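Side-chain contacts in Rpb7-binding protein seb1 (Schizosaccharomyces pombe 972h-, PDB 5MDT), which drives transcription termination in fission yeast by binding RNA polymerase II, probably its C-terminal domain through the CTD-interacting domain, and nascent RNA: residues 2-7 / 44-49; 9-14 / 63-68; 28-33 / 70-75; 78-83 / 90-95. All coordinates share one frame; numbering follows the deposited sequence.

Contact 1. Residues 2-7 / 44-49; sequences SGIAEF and VASVYK
Ser46 and Val47 of helix 40-53 meet Ile4 and Phe7 in the first turn of helix 4-16. The two helices belong to the all-helical CTD-interacting domain (CID). Segment 44-49 brings Ser46 up first. Its CB lies 3.9 Å from CE2 of Phe7, at the edge of the ring. Its OG lies 3.7 Å from CD1 of Ile4, a van der Waals touch. The polar partner of Ser46 OG is Asp8 OD1, one residue beyond Phe7, so a hydrogen bond ties the same two helices. Val47 follows, deeper in the core. Only its CG2 branch touches the phenylalanine, and it comes in the plane of the ring. Phe7 reaches this place with CG anti to the backbone N (chi1 -174°), which sends the ring out toward helix 40-53. The ring has further neighbours: it packs edge-to-face with Phe43 and touches Leu29 and Leu32 of helix 23-35 and Ile69 of helix 59-79. An alanine at Phe7 would leave Val47 CG2 without its aromatic neighbour and is likely to open a gap between helix 4-16 and the helices round it. The nearest pair across the two segments is Phe7 CZ and Val47 CG2, 3.6 Å apart.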
loop_
_atom_site.group_PDB
_atom_site.type_symbol
_atom_site.label_atom_id
_atom_site.label_comp_id
_atom_site.label_asym_id
_atom_site.label_seq_id
_atom_site.Cartn_x
_atom_site.Cartn_y
_atom_site.Cartn_z
ATOM N N SER A 2 11.525 -13.698 6.064
ATOM C CA SER A 2 11.163 -14.666 7.106
ATOM C C SER A 2 9.768 -15.282 6.894
ATOM O O SER A 2 9.698 -16.378 6.337
ATOM C CB SER A 2 11.329 -14.077 8.509
ATOM O OG SER A 2 10.676 -14.846 9.508
ATOM N N GLY A 3 8.689 -14.594 7.312
ATOM C CA GLY A 3 7.344 -15.121 7.136
ATOM C C GLY A 3 6.117 -14.255 7.369
ATOM O O GLY A 3 6.160 -13.147 7.933
ATOM N N ILE A 4 4.987 -14.805 6.960
ATOM C CA ILE A 4 3.691 -14.136 7.086
ATOM C C ILE A 4 3.284 -13.982 8.554
ATOM O O ILE A 4 2.665 -12.966 8.890
ATOM C CB ILE A 4 2.584 -14.795 6.198
ATOM C CG1 ILE A 4 1.293 -13.944 6.133
ATOM C CG2 ILE A 4 2.283 -16.242 6.612
ATOM C CD1 ILE A 4 1.395 -12.592 5.347
ATOM N N ALA A 5 3.638 -14.959 9.428
ATOM C CA ALA A 5 3.294 -14.874 10.854
ATOM C C ALA A 5 3.971 -13.645 11.495
ATOM O O ALA A 5 3.306 -12.870 12.192
ATOM C CB ALA A 5 3.696 -16.149 11.580
ATOM N N GLU A 6 5.271 -13.426 11.197
ATOM C CA GLU A 6 5.986 -12.246 11.706
ATOM C C GLU A 6 5.348 -10.954 11.171
ATOM O O GLU A 6 5.153 -10.008 11.938
ATOM C CB GLU A 6 7.473 -12.302 11.320
ATOM C CG GLU A 6 8.255 -11.135 11.889
ATOM C CD GLU A 6 9.765 -11.233 11.996
ATOM O OE1 GLU A 6 10.365 -12.158 11.402
ATOM O OE2 GLU A 6 10.351 -10.352 12.664
ATOM N N PHE A 7 5.032 -10.921 9.862
ATOM C CA PHE A 7 4.412 -9.757 9.215
ATOM C C PHE A 7 3.080 -9.396 9.916
ATOM O O PHE A 7 2.879 -8.227 10.264
ATOM C CB PHE A 7 4.176 -10.118 7.729
ATOM C CG PHE A 7 3.679 -9.014 6.820
ATOM C CD1 PHE A 7 4.577 -8.219 6.106
ATOM C CD2 PHE A 7 2.311 -8.834 6.600
ATOM C CE1 PHE A 7 4.116 -7.248 5.207
ATOM C CE2 PHE A 7 1.847 -7.884 5.693
ATOM C CZ PHE A 7 2.750 -7.082 5.004
ATOM N N VAL A 44 -0.302 -9.184 0.621
ATOM C CA VAL A 44 -1.219 -8.147 0.127
ATOM C C VAL A 44 -2.594 -8.239 0.883
ATOM O O VAL A 44 -3.097 -7.220 1.388
ATOM C CB VAL A 44 -1.361 -8.141 -1.421
ATOM C CG1 VAL A 44 -2.384 -7.091 -1.877
ATOM C CG2 VAL A 44 0.005 -7.874 -2.085
ATOM N N ALA A 45 -3.132 -9.444 1.037
ATOM C CA ALA A 45 -4.392 -9.638 1.785
ATOM C C ALA A 45 -4.239 -9.200 3.256
ATOM O O ALA A 45 -5.185 -8.644 3.824
ATOM C CB ALA A 45 -4.842 -11.116 1.699
ATOM N N SER A 46 -3.089 -9.472 3.892
ATOM C CA SER A 46 -2.873 -9.041 5.287
ATOM C C SER A 46 -2.846 -7.495 5.406
ATOM O O SER A 46 -3.389 -6.947 6.364
ATOM C CB SER A 46 -1.599 -9.666 5.855
ATOM O OG SER A 46 -1.835 -11.023 6.212
ATOM N N VAL A 47 -2.251 -6.783 4.420
ATOM C CA VAL A 47 -2.272 -5.310 4.450
ATOM C C VAL A 47 -3.739 -4.827 4.300
ATOM O O VAL A 47 -4.151 -3.888 4.984
ATOM C CB VAL A 47 -1.384 -4.773 3.317
ATOM C CG1 VAL A 47 -1.548 -3.251 3.165
ATOM C CG2 VAL A 47 0.070 -5.150 3.574
ATOM N N TYR A 48 -4.511 -5.442 3.389
ATOM C CA TYR A 48 -5.903 -5.065 3.177
ATOM C C TYR A 48 -6.681 -5.242 4.496
ATOM O O TYR A 48 -7.358 -4.314 4.928
ATOM C CB TYR A 48 -6.515 -5.937 2.055
ATOM C CG TYR A 48 -8.002 -5.702 1.839
ATOM C CD1 TYR A 48 -8.456 -4.636 1.064
ATOM C CD2 TYR A 48 -8.951 -6.473 2.504
ATOM C CE1 TYR A 48 -9.824 -4.407 0.873
ATOM C CE2 TYR A 48 -10.319 -6.275 2.303
ATOM C CZ TYR A 48 -10.750 -5.228 1.504
ATOM O OH TYR A 48 -12.105 -5.053 1.337
ATOM N N LYS A 49 -6.525 -6.399 5.167
ATOM C CA LYS A 49 -7.262 -6.677 6.428
ATOM C C LYS A 49 -6.863 -5.675 7.518
ATOM O O LYS A 49 -7.740 -5.097 8.178
ATOM C CB LYS A 49 -7.004 -8.109 6.903
ATOM C CG LYS A 49 -7.760 -9.105 6.019
ATOM C CD LYS A 49 -7.391 -10.577 6.341
ATOM C CE LYS A 49 -7.774 -11.108 7.707
ATOM N NZ LYS A 49 -9.215 -11.043 7.961
#

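Contact 2. Residues 9-14 / 63-68; sequences GILDSL and LYILDS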
loop_
_atom_site.group_PDB
_atom_site.type_symbol
_atom_site.label_atom_id
_atom_site.label_comp_id
_atom_site.label_asym_id
_atom_site.label_seq_id
_atom_site.Cartn_x
_atom_site.Cartn_y
_atom_site.Cartn_z
ATOM N N GLY A 9 2.149 -10.172 12.928
ATOM C CA GLY A 9 2.513 -9.770 14.286
ATOM C C GLY A 9 2.962 -8.326 14.380
ATOM O O GLY A 9 2.627 -7.634 15.349
ATOM N N ILE A 10 3.711 -7.843 13.371
ATOM C CA ILE A 10 4.128 -6.427 13.303
ATOM C C ILE A 10 2.878 -5.530 13.097
ATOM O O ILE A 10 2.750 -4.489 13.744
ATOM C CB ILE A 10 5.185 -6.183 12.199
ATOM C CG1 ILE A 10 6.496 -6.938 12.541
ATOM C CG2 ILE A 10 5.458 -4.660 12.020
ATOM C CD1 ILE A 10 7.425 -7.158 11.369
ATOM N N LEU A 11 1.974 -5.957 12.213
ATOM C CA LEU A 11 0.719 -5.219 11.963
ATOM C C LEU A 11 -0.136 -5.133 13.238
ATOM O O LEU A 11 -0.702 -4.068 13.530
ATOM C CB LEU A 11 -0.077 -5.834 10.796
ATOM C CG LEU A 11 0.564 -5.769 9.399
ATOM C CD1 LEU A 11 -0.268 -6.568 8.393
ATOM C CD2 LEU A 11 0.768 -4.323 8.920
ATOM N N ASP A 12 -0.167 -6.224 14.035
ATOM C CA ASP A 12 -0.861 -6.244 15.338
ATOM C C ASP A 12 -0.290 -5.199 16.282
ATOM O O ASP A 12 -1.062 -4.473 16.909
ATOM C CB ASP A 12 -0.747 -7.623 15.995
ATOM C CG ASP A 12 -1.671 -8.664 15.397
ATOM O OD1 ASP A 12 -2.637 -8.274 14.684
ATOM O OD2 ASP A 12 -1.450 -9.865 15.655
ATOM N N SER A 13 1.058 -5.109 16.384
ATOM C CA SER A 13 1.719 -4.104 17.240
ATOM C C SER A 13 1.389 -2.686 16.756
ATOM O O SER A 13 1.063 -1.820 17.572
ATOM C CB SER A 13 3.232 -4.304 17.245
ATOM O OG SER A 13 3.583 -5.541 17.840
ATOM N N LEU A 14 1.428 -2.461 15.436
ATOM C CA LEU A 14 1.128 -1.141 14.856
ATOM C C LEU A 14 -0.307 -0.711 15.141
ATOM O O LEU A 14 -0.563 0.469 15.408
ATOM C CB LEU A 14 1.406 -1.154 13.349
ATOM C CG LEU A 14 1.453 0.201 12.646
ATOM C CD1 LEU A 14 2.668 1.048 13.126
ATOM C CD2 LEU A 14 1.539 -0.005 11.142
ATOM N N LEU A 63 -1.565 3.098 4.367
ATOM C CA LEU A 63 -1.250 3.518 2.995
ATOM C C LEU A 63 0.257 3.673 2.807
ATOM O O LEU A 63 0.757 3.354 1.723
ATOM C CB LEU A 63 -1.974 4.804 2.612
ATOM C CG LEU A 63 -3.490 4.612 2.374
ATOM C CD1 LEU A 63 -4.161 5.947 2.136
ATOM C CD2 LEU A 63 -3.743 3.699 1.186
ATOM N N TYR A 64 1.012 4.113 3.854
ATOM C CA TYR A 64 2.477 4.165 3.734
ATOM C C TYR A 64 3.049 2.734 3.610
ATOM O O TYR A 64 4.045 2.517 2.909
ATOM C CB TYR A 64 3.108 4.857 4.943
ATOM C CG TYR A 64 2.879 6.357 4.985
ATOM C CD1 TYR A 64 2.664 7.085 3.816
ATOM C CD2 TYR A 64 2.961 7.056 6.183
ATOM C CE1 TYR A 64 2.528 8.482 3.842
ATOM C CE2 TYR A 64 2.817 8.449 6.222
ATOM C CZ TYR A 64 2.597 9.152 5.050
ATOM O OH TYR A 64 2.488 10.522 5.083
ATOM N N ILE A 65 2.417 1.761 4.304
ATOM C CA ILE A 65 2.880 0.354 4.178
ATOM C C ILE A 65 2.623 -0.114 2.729
ATOM O O ILE A 65 3.522 -0.676 2.106
ATOM C CB ILE A 65 2.176 -0.559 5.221
ATOM C CG1 ILE A 65 2.672 -0.218 6.635
ATOM C CG2 ILE A 65 2.391 -2.090 4.901
ATOM C CD1 ILE A 65 1.714 -0.743 7.707
ATOM N N LEU A 66 1.403 0.089 2.224
ATOM C CA LEU A 66 1.017 -0.259 0.861
ATOM C C LEU A 66 1.979 0.384 -0.135
ATOM O O LEU A 66 2.440 -0.293 -1.042
ATOM C CB LEU A 66 -0.426 0.211 0.559
ATOM C CG LEU A 66 -0.906 0.039 -0.896
ATOM C CD1 LEU A 66 -0.996 -1.454 -1.286
ATOM C CD2 LEU A 66 -2.308 0.679 -1.093
ATOM N N ASP A 67 2.302 1.680 0.061
ATOM C CA ASP A 67 3.199 2.404 -0.817
ATOM C C ASP A 67 4.560 1.726 -0.897
ATOM O O ASP A 67 5.081 1.504 -1.993
ATOM C CB ASP A 67 3.364 3.850 -0.313
ATOM C CG ASP A 67 4.487 4.579 -1.032
ATOM O OD1 ASP A 67 4.479 4.595 -2.288
ATOM O OD2 ASP A 67 5.441 5.034 -0.343
ATOM N N SER A 68 5.142 1.424 0.263
ATOM C CA SER A 68 6.485 0.832 0.306
ATOM C C SER A 68 6.490 -0.558 -0.332
ATOM O O SER A 68 7.366 -0.867 -1.143
ATOM C CB SER A 68 6.980 0.753 1.741
ATOM O OG SER A 68 8.305 0.250 1.783
#
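Leu11 and Leu14, one turn apart on helix 4-16, both touch the end of Ile65 on helix 59-79. Leu11 comes first along the segment. Its CB does not point straight at the other helix, but the chain bends round so that CD2 comes within 3.9 Å of Ile65 CD1. The two side chains pass at a slant. Leu14 follows and points directly across. Its CG is anti to the backbone N (chi1 -167°), and its CD2 meets Ile65 CD1 tip to tip at 3.5 Å. One methyl of Ile65 therefore serves both leucines. The two backbones stay well apart, with 9.8 Å between the CA atoms of Leu11 and Ile65. Neighbouring helices close the sides: Tyr50 of helix 40-53 touches both leucines, and Ile65 also packs on Val47 and on Leu29 of helix 23-35. The contact thus joins the first helix of the CID to its long central helix 59-79, inside the core. All three touching residues are buried. Methyl groups alone make the meeting, so cohesion in this contact rests on close fit and exclusion of water.

Contact 3. Residues 28-33 / 70-75; sequences KLTNLS and VRSFQD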
loop_
_atom_site.group_PDB
_atom_site.type_symbol
_atom_site.label_atom_id
_atom_site.label_comp_id
_atom_site.label_asym_id
_atom_site.label_seq_id
_atom_site.Cartn_x
_atom_site.Cartn_y
_atom_site.Cartn_z
ATOM N N LYS A 28 10.652 -3.081 8.017
ATOM C CA LYS A 28 10.623 -4.526 8.354
ATOM C C LYS A 28 9.548 -5.275 7.531
ATOM O O LYS A 28 9.798 -6.359 6.997
ATOM C CB LYS A 28 10.332 -4.747 9.853
ATOM C CG LYS A 28 11.421 -4.258 10.815
ATOM C CD LYS A 28 11.264 -4.864 12.218
ATOM C CE LYS A 28 10.175 -4.232 13.057
ATOM N NZ LYS A 28 9.814 -5.081 14.224
ATOM N N LEU A 29 8.360 -4.680 7.424
ATOM C CA LEU A 29 7.248 -5.289 6.700
ATOM C C LEU A 29 7.603 -5.444 5.240
ATOM O O LEU A 29 7.344 -6.490 4.663
ATOM C CB LEU A 29 6.009 -4.368 6.849
ATOM C CG LEU A 29 5.362 -4.360 8.231
ATOM C CD1 LEU A 29 4.428 -3.150 8.374
ATOM C CD2 LEU A 29 4.589 -5.643 8.500
ATOM N N THR A 30 8.261 -4.407 4.661
ATOM C CA THR A 30 8.648 -4.436 3.266
ATOM C C THR A 30 9.650 -5.550 3.023
ATOM O O THR A 30 9.468 -6.293 2.059
ATOM C CB THR A 30 9.153 -3.074 2.831
ATOM O OG1 THR A 30 8.115 -2.096 3.055
ATOM C CG2 THR A 30 9.579 -3.055 1.385
ATOM N N ASN A 31 10.674 -5.694 3.910
ATOM C CA ASN A 31 11.641 -6.800 3.780
ATOM C C ASN A 31 10.959 -8.153 3.817
ATOM O O ASN A 31 11.296 -9.035 3.006
ATOM C CB ASN A 31 12.711 -6.732 4.881
ATOM C CG ASN A 31 13.698 -5.628 4.611
ATOM O OD1 ASN A 31 13.760 -5.090 3.496
ATOM N ND2 ASN A 31 14.459 -5.216 5.636
ATOM N N LEU A 32 10.022 -8.350 4.763
ATOM C CA LEU A 32 9.353 -9.657 4.870
ATOM C C LEU A 32 8.591 -9.988 3.573
ATOM O O LEU A 32 8.668 -11.105 3.088
ATOM C CB LEU A 32 8.410 -9.681 6.090
ATOM C CG LEU A 32 9.106 -9.778 7.458
ATOM C CD1 LEU A 32 8.174 -9.347 8.557
ATOM C CD2 LEU A 32 9.522 -11.216 7.753
ATOM N N SER A 33 7.933 -9.001 2.972
ATOM C CA SER A 33 7.181 -9.241 1.740
ATOM C C SER A 33 8.120 -9.535 0.565
ATOM O O SER A 33 7.821 -10.405 -0.239
ATOM C CB SER A 33 6.252 -8.061 1.442
ATOM O OG SER A 33 7.045 -6.945 1.081
ATOM N N VAL A 70 4.221 -1.899 -2.625
ATOM C CA VAL A 70 3.930 -1.868 -4.068
ATOM C C VAL A 70 5.144 -1.395 -4.871
ATOM O O VAL A 70 5.493 -2.035 -5.862
ATOM C CB VAL A 70 2.622 -1.116 -4.455
ATOM C CG1 VAL A 70 2.732 0.404 -4.250
ATOM C CG2 VAL A 70 2.206 -1.445 -5.891
ATOM N N ARG A 71 5.821 -0.334 -4.412
ATOM C CA ARG A 71 7.015 0.149 -5.118
ATOM C C ARG A 71 8.180 -0.862 -5.058
ATOM O O ARG A 71 8.944 -0.967 -6.016
ATOM C CB ARG A 71 7.414 1.524 -4.616
ATOM C CG ARG A 71 6.468 2.625 -5.124
ATOM C CD ARG A 71 6.991 4.034 -4.867
ATOM N NE ARG A 71 7.027 4.334 -3.435
ATOM C CZ ARG A 71 8.109 4.252 -2.666
ATOM N NH1 ARG A 71 9.284 3.923 -3.192
ATOM N NH2 ARG A 71 8.024 4.493 -1.364
ATOM N N SER A 72 8.271 -1.646 -3.968
ATOM C CA SER A 72 9.301 -2.685 -3.839
ATOM C C SER A 72 9.009 -3.866 -4.771
ATOM O O SER A 72 9.924 -4.299 -5.453
ATOM C CB SER A 72 9.469 -3.114 -2.391
ATOM O OG SER A 72 10.052 -2.048 -1.656
ATOM N N PHE A 73 7.726 -4.296 -4.912
ATOM C CA PHE A 73 7.373 -5.335 -5.891
ATOM C C PHE A 73 7.635 -4.828 -7.311
ATOM O O PHE A 73 8.131 -5.580 -8.142
ATOM C CB PHE A 73 5.893 -5.736 -5.776
ATOM C CG PHE A 73 5.480 -6.587 -4.593
ATOM C CD1 PHE A 73 6.253 -7.672 -4.190
ATOM C CD2 PHE A 73 4.248 -6.394 -3.977
ATOM C CE1 PHE A 73 5.839 -8.499 -3.134
ATOM C CE2 PHE A 73 3.820 -7.242 -2.942
ATOM C CZ PHE A 73 4.615 -8.288 -2.529
ATOM N N GLN A 74 7.287 -3.555 -7.591
ATOM C CA GLN A 74 7.523 -2.930 -8.896
ATOM C C GLN A 74 9.027 -2.959 -9.227
ATOM O O GLN A 74 9.403 -3.339 -10.346
ATOM C CB GLN A 74 6.985 -1.486 -8.910
ATOM C CG GLN A 74 7.310 -0.745 -10.213
ATOM C CD GLN A 74 6.989 0.725 -10.216
ATOM O OE1 GLN A 74 6.854 1.370 -9.168
ATOM N NE2 GLN A 74 6.917 1.300 -11.414
ATOM N N ASP A 75 9.886 -2.622 -8.238
ATOM C CA ASP A 75 11.346 -2.644 -8.450
ATOM C C ASP A 75 11.846 -4.042 -8.796
ATOM O O ASP A 75 12.651 -4.201 -9.723
ATOM C CB ASP A 75 12.096 -2.082 -7.229
ATOM C CG ASP A 75 11.915 -0.596 -7.003
ATOM O OD1 ASP A 75 11.467 0.102 -7.945
ATOM O OD2 ASP A 75 12.206 -0.130 -5.882
#
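Thr30 and Ser72 touch where helix 23-35 lies against helix 59-79 in the helical CID fold. The backbones come close here, with CA atoms of Thr30 and Ser72 7.3 Å apart. Small side chains permit this. Ser72 points at the other helix, while Thr30 is set to one side and offers its methyl group: CG2 lies 3.2 Å from Ser72 OG, a tight touch. CG2 is anti to the backbone N, which leaves OG1 on another side (chi1 -58°). There OG1 bonds to Ser68 OG, one turn back on the facing helix, and to Ile26 O in its own helix. Thr30 OG1 is thus engaged away from the touch, while Ser72 OG both bonds to Ser68 O and meets the methyl. Ser33, one turn after Thr30, points across, and Phe73, next to Ser72, brings its ring end nearer. The packing is looser there: Ser33 CB is 4.3 Å from Phe73 CZ, and Ser33 O approaches the ring obliquely. The ring also lies against Val44 and Trp96. Ser33 turns its hydroxyl back to its own helix. Its OG donates to Thr30 O at 2.7 Å, with a C=O to donor angle of 124° and the donor tilted 25° from the carbonyl plane.

Contact 4. Residues 78-83 / 90-95; sequences KKNNES and ASFSGG
Glu82 reaches across to Ser91 and Ser93 and carries the tight part of this contact. Its chain is extended beyond CG, so the carboxylate arrives at the start of helix 92-113. OE1 accepts from Ser91 OG at 2.7 Å through its syn lone pair. OE2 takes two donors of one residue. The backbone N of Ser93 bonds to it at 2.9 Å, nearly straight at 170° and close to the line of the C-O bond. Ser93 OG also donates to it, at 2.7 Å from the anti side, 20° out of the carboxylate plane, and takes the N-H of Val88 in the loop. Three bonds from two residues thus fix the rotation of the carboxylate. The N-terminal end of the helix probably adds a favourable field for its negative charge. A glutamine in its place would probably lose that charge and one accepting oxygen, so that Ser91 OG or the Ser93 donors lose their present acceptor. Beside this, Ser93 CB lies 3.4 Å from Ser83 O. The outer side is looser. Exposed Asn80 crosses Phe92 obliquely, its ND2 3.6 Å from CE2, with amide and ring planes 14° apart. That ND2 bonds to Gly76 O. Helix 59-79 of the CID ends in a Schellman motif with Asn81 at C-prime, and in the loop that follows Glu82 accepts a first-turn backbone N-H of helix 92-113.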
loop_
_atom_site.group_PDB
_atom_site.type_symbol
_atom_site.label_atom_id
_atom_site.label_comp_id
_atom_site.label_asym_id
_atom_site.label_seq_id
_atom_site.Cartn_x
_atom_site.Cartn_y
_atom_site.Cartn_z
ATOM N N LYS A 78 10.782 -4.998 -12.502
ATOM C CA LYS A 78 11.646 -4.346 -13.496
ATOM C C LYS A 78 12.982 -5.094 -13.595
ATOM O O LYS A 78 13.454 -5.361 -14.704
ATOM C CB LYS A 78 11.890 -2.873 -13.132
ATOM C CG LYS A 78 10.631 -1.995 -13.131
ATOM C CD LYS A 78 10.958 -0.494 -13.135
ATOM C CE LYS A 78 11.459 0.041 -11.810
ATOM N NZ LYS A 78 12.159 1.341 -11.974
ATOM N N LYS A 79 13.560 -5.469 -12.430
ATOM C CA LYS A 79 14.823 -6.220 -12.312
ATOM C C LYS A 79 14.731 -7.582 -12.998
ATOM O O LYS A 79 15.712 -8.031 -13.577
ATOM C CB LYS A 79 15.166 -6.456 -10.833
ATOM C CG LYS A 79 16.038 -5.391 -10.183
ATOM C CD LYS A 79 16.404 -5.774 -8.740
ATOM C CE LYS A 79 17.345 -6.962 -8.640
ATOM N NZ LYS A 79 17.378 -7.535 -7.269
ATOM N N ASN A 80 13.567 -8.250 -12.897
ATOM C CA ASN A 80 13.343 -9.573 -13.485
ATOM C C ASN A 80 12.628 -9.525 -14.853
ATOM O O ASN A 80 12.170 -10.566 -15.340
ATOM C CB ASN A 80 12.616 -10.469 -12.484
ATOM C CG ASN A 80 13.491 -10.854 -11.319
ATOM O OD1 ASN A 80 14.284 -11.799 -11.398
ATOM N ND2 ASN A 80 13.421 -10.086 -10.241
ATOM N N ASN A 81 12.573 -8.320 -15.482
ATOM C CA ASN A 81 11.936 -8.040 -16.783
ATOM C C ASN A 81 10.488 -8.563 -16.863
ATOM O O ASN A 81 10.068 -9.141 -17.869
ATOM C CB ASN A 81 12.804 -8.534 -17.951
ATOM C CG ASN A 81 14.159 -7.883 -17.974
ATOM O OD1 ASN A 81 15.146 -8.443 -17.486
ATOM N ND2 ASN A 81 14.220 -6.656 -18.471
ATOM N N GLU A 82 9.735 -8.343 -15.775
ATOM C CA GLU A 82 8.348 -8.741 -15.618
ATOM C C GLU A 82 7.434 -7.562 -15.921
ATOM O O GLU A 82 7.752 -6.420 -15.579
ATOM C CB GLU A 82 8.098 -9.257 -14.199
ATOM C CG GLU A 82 8.680 -10.631 -13.926
ATOM C CD GLU A 82 8.528 -11.144 -12.504
ATOM O OE1 GLU A 82 9.436 -11.872 -12.048
ATOM O OE2 GLU A 82 7.521 -10.810 -11.838
ATOM N N SER A 83 6.302 -7.850 -16.567
ATOM C CA SER A 83 5.310 -6.862 -16.978
ATOM C C SER A 83 4.154 -6.793 -15.995
ATOM O O SER A 83 3.709 -7.825 -15.499
ATOM C CB SER A 83 4.784 -7.201 -18.372
ATOM O OG SER A 83 3.655 -6.420 -18.727
ATOM N N ALA A 90 3.081 -15.665 -8.902
ATOM C CA ALA A 90 3.949 -16.019 -7.776
ATOM C C ALA A 90 5.229 -15.189 -7.708
ATOM O O ALA A 90 6.112 -15.502 -6.908
ATOM C CB ALA A 90 4.300 -17.504 -7.839
ATOM N N SER A 91 5.357 -14.154 -8.556
ATOM C CA SER A 91 6.558 -13.337 -8.588
ATOM C C SER A 91 6.250 -11.846 -8.390
ATOM O O SER A 91 5.111 -11.495 -8.059
ATOM C CB SER A 91 7.341 -13.568 -9.883
ATOM O OG SER A 91 8.650 -13.034 -9.786
ATOM N N PHE A 92 7.267 -10.974 -8.506
ATOM C CA PHE A 92 7.147 -9.543 -8.174
ATOM C C PHE A 92 6.016 -8.820 -8.889
ATOM O O PHE A 92 5.311 -8.050 -8.249
ATOM C CB PHE A 92 8.474 -8.821 -8.389
ATOM C CG PHE A 92 9.586 -9.383 -7.542
ATOM C CD1 PHE A 92 9.686 -9.061 -6.192
ATOM C CD2 PHE A 92 10.517 -10.266 -8.086
ATOM C CE1 PHE A 92 10.688 -9.621 -5.396
ATOM C CE2 PHE A 92 11.530 -10.814 -7.294
ATOM C CZ PHE A 92 11.611 -10.485 -5.956
ATOM N N SER A 93 5.837 -9.066 -10.203
ATOM C CA SER A 93 4.749 -8.450 -10.975
ATOM C C SER A 93 3.358 -8.858 -10.445
ATOM O O SER A 93 2.430 -8.046 -10.509
ATOM C CB SER A 93 4.881 -8.763 -12.462
ATOM O OG SER A 93 5.050 -10.151 -12.688
ATOM N N GLY A 94 3.238 -10.093 -9.926
ATOM C CA GLY A 94 2.017 -10.590 -9.293
ATOM C C GLY A 94 1.701 -9.788 -8.050
ATOM O O GLY A 94 0.582 -9.304 -7.895
ATOM N N GLY A 95 2.719 -9.545 -7.219
ATOM C CA GLY A 95 2.541 -8.735 -6.010
ATOM C C GLY A 95 2.167 -7.297 -6.331
ATOM O O GLY A 95 1.305 -6.713 -5.671
#

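Contacts 2 and 3 are buried, contact 1 is partly buried and contact 4 lies at the surface. Helix 59-79 is shared by contacts 2, 3 and 4, and helix 4-16 by contacts 1 and 2. Contacts 1 and 2 adjoin through Val47 and Ile65, contacts 2 and 3 through Ile10 and Leu32, whose CD1 atoms are 3.6 Å apart. Contacts 3 and 4 meet where Phe73 packs on Phe92 and Gly95. The chemistry changes with place. Contact 2 is wholly aliphatic, contact 1 adds an aromatic edge, and contact 3 brings small polar residues into a close helix pair. Contact 4 relies on charge and directional bonds, joining helices that are neighbours in sequence.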